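Local coordinates for fatty acid-binding protein 2 (Manduca sexta, PDB 1MDC) that binds fatty acids one to one inside its beta-barrel and belongs to the cytosolic fatty acid-binding protein family, at residues Y3-Y8 / Y108-L113. Residues are numbered along the deposited sequence.
Sequences YLGKVY and YNGDDL
Tyr3 to Lys6 form a type II beta turn, with Lys6 N hydrogen-bonded to Tyr3 O (3.2 Å) and Gly5 at positive phi; the chain then extends into strand 8-14. Residues 108-113 are a beta hairpin tip: a type II' beta turn, Asn109 to Asp112, with Gly110 at phi 65°. CA atoms lie nearest at Tyr3-Tyr108 (6.7 Å) and Tyr8-Leu113 (7.2 Å). The Tyr3 ring (chi1 p) stacks face-to-face on Tyr108 (chi1 m), centroids 4.2 Å apart, planes at 17°; Tyr3 OH hydrogen-bonds to Gly88 O. In this FABP beta-barrel the N-terminal lead-in thus packs against the turn joining strands 100-109 and 112-119, and Tyr3, Tyr8 and Tyr108 form an aromatic cluster. The Lys6 side chain runs m, t, t and bends at chi4 (p); its CE lies 3.3 Å from Asp111 OD1, but NZ hydrogen-bonds to Ser2 O. Tyr8 (chi1 m) presents a face to the Tyr108 edge, centroids 5.3 Å apart, planes at 68°. Tyr8 OH donates to Gly110 O (2.8 Å), and Tyr8 CD2 meets Leu113 CB at 3.7 Å. Tyr8 and Leu113 also touch Tyr130, a hexadecanoate-binding residue.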
loop_
_atom_site.group_PDB
_atom_site.type_symbol
_atom_site.label_atom_id
_atom_site.label_comp_id
_atom_site.label_asym_id
_atom_site.label_seq_id
_atom_site.Cartn_x
_atom_site.Cartn_y
_atom_site.Cartn_z
ATOM N N TYR A 3 -11.139 12.259 1.783
ATOM C CA TYR A 3 -10.357 11.231 2.444
ATOM C C TYR A 3 -9.187 11.746 3.269
ATOM O O TYR A 3 -8.713 11.054 4.172
ATOM C CB TYR A 3 -9.821 10.198 1.363
ATOM C CG TYR A 3 -8.873 10.785 0.306
ATOM C CD1 TYR A 3 -9.354 11.310 -0.880
ATOM C CD2 TYR A 3 -7.482 10.803 0.542
ATOM C CE1 TYR A 3 -8.478 11.859 -1.827
ATOM C CE2 TYR A 3 -6.599 11.338 -0.381
ATOM C CZ TYR A 3 -7.112 11.862 -1.575
ATOM O OH TYR A 3 -6.259 12.389 -2.525
ATOM N N LEU A 4 -8.705 12.944 2.954
ATOM C CA LEU A 4 -7.589 13.497 3.686
ATOM C C LEU A 4 -7.880 13.580 5.171
ATOM O O LEU A 4 -8.947 14.032 5.559
ATOM C CB LEU A 4 -7.238 14.874 3.105
ATOM C CG LEU A 4 -6.785 14.742 1.665
ATOM C CD1 LEU A 4 -6.582 16.127 1.151
ATOM C CD2 LEU A 4 -5.419 14.013 1.578
ATOM N N GLY A 5 -6.941 13.134 6.016
ATOM C CA GLY A 5 -7.090 13.163 7.478
ATOM C C GLY A 5 -7.943 12.069 8.125
ATOM O O GLY A 5 -8.020 12.027 9.347
ATOM N N LYS A 6 -8.580 11.184 7.339
ATOM C CA LYS A 6 -9.391 10.124 7.913
ATOM C C LYS A 6 -8.520 8.886 8.109
ATOM O O LYS A 6 -7.591 8.654 7.331
ATOM C CB LYS A 6 -10.481 9.618 6.929
ATOM C CG LYS A 6 -11.682 10.510 6.729
ATOM C CD LYS A 6 -12.733 10.014 5.732
ATOM C CE LYS A 6 -13.926 10.914 5.813
ATOM N NZ LYS A 6 -13.465 12.269 6.063
ATOM N N VAL A 7 -8.821 8.084 9.124
ATOM C CA VAL A 7 -8.037 6.880 9.326
ATOM C C VAL A 7 -8.844 5.725 8.712
ATOM O O VAL A 7 -9.997 5.524 9.070
ATOM C CB VAL A 7 -7.750 6.626 10.849
ATOM C CG1 VAL A 7 -7.129 5.228 11.067
ATOM C CG2 VAL A 7 -6.804 7.677 11.338
ATOM N N TYR A 8 -8.255 4.977 7.780
ATOM C CA TYR A 8 -8.927 3.851 7.158
ATOM C C TYR A 8 -8.330 2.576 7.746
ATOM O O TYR A 8 -7.117 2.449 7.849
ATOM C CB TYR A 8 -8.695 3.849 5.658
ATOM C CG TYR A 8 -9.500 4.955 4.944
ATOM C CD1 TYR A 8 -8.979 6.260 4.851
ATOM C CD2 TYR A 8 -10.729 4.683 4.365
ATOM C CE1 TYR A 8 -9.687 7.273 4.202
ATOM C CE2 TYR A 8 -11.462 5.691 3.705
ATOM C CZ TYR A 8 -10.930 6.970 3.627
ATOM O OH TYR A 8 -11.647 7.950 2.989
ATOM N N TYR A 108 -10.327 6.112 -3.346
ATOM C CA TYR A 108 -11.131 6.540 -2.209
ATOM C C TYR A 108 -12.505 7.036 -2.645
ATOM O O TYR A 108 -12.609 7.739 -3.627
ATOM C CB TYR A 108 -10.436 7.740 -1.579
ATOM C CG TYR A 108 -9.081 7.429 -0.904
ATOM C CD1 TYR A 108 -7.895 7.483 -1.663
ATOM C CD2 TYR A 108 -9.024 7.121 0.450
ATOM C CE1 TYR A 108 -6.661 7.217 -1.069
ATOM C CE2 TYR A 108 -7.792 6.860 1.066
ATOM C CZ TYR A 108 -6.625 6.926 0.293
ATOM O OH TYR A 108 -5.389 6.674 0.891
ATOM N N ASN A 109 -13.535 6.652 -1.913
ATOM C CA ASN A 109 -14.914 7.014 -2.176
ATOM C C ASN A 109 -15.602 7.073 -0.834
ATOM O O ASN A 109 -16.049 6.078 -0.269
ATOM C CB ASN A 109 -15.624 6.105 -3.225
ATOM C CG ASN A 109 -17.175 6.315 -3.267
ATOM O OD1 ASN A 109 -17.722 7.469 -3.217
ATOM N ND2 ASN A 109 -17.886 5.186 -3.316
ATOM N N GLY A 110 -15.667 8.271 -0.303
ATOM C CA GLY A 110 -16.290 8.423 0.974
ATOM C C GLY A 110 -15.459 7.684 1.988
ATOM O O GLY A 110 -14.218 7.754 1.983
ATOM N N ASP A 111 -16.186 6.973 2.831
ATOM C CA ASP A 111 -15.589 6.203 3.874
ATOM C C ASP A 111 -15.008 4.889 3.388
ATOM O O ASP A 111 -14.536 4.105 4.189
ATOM C CB ASP A 111 -16.551 6.010 5.006
ATOM C CG ASP A 111 -16.614 7.231 5.895
ATOM O OD1 ASP A 111 -15.777 8.222 5.678
ATOM O OD2 ASP A 111 -17.363 7.276 6.795
ATOM N N ASP A 112 -15.020 4.636 2.092
ATOM C CA ASP A 112 -14.436 3.385 1.647
ATOM C C ASP A 112 -13.166 3.615 0.851
ATOM O O ASP A 112 -13.061 4.595 0.101
ATOM C CB ASP A 112 -15.395 2.661 0.658
ATOM C CG ASP A 112 -16.713 2.261 1.249
ATOM O OD1 ASP A 112 -16.651 1.378 2.175
ATOM O OD2 ASP A 112 -17.734 2.745 0.916
ATOM N N LEU A 113 -12.196 2.701 1.002
ATOM C CA LEU A 113 -10.927 2.771 0.276
ATOM C C LEU A 113 -10.764 1.364 -0.338
ATOM O O LEU A 113 -10.875 0.401 0.410
ATOM C CB LEU A 113 -9.736 3.169 1.173
ATOM C CG LEU A 113 -8.346 2.757 0.649
ATOM C CD1 LEU A 113 -7.920 3.414 -0.692
ATOM C CD2 LEU A 113 -7.294 3.092 1.707
#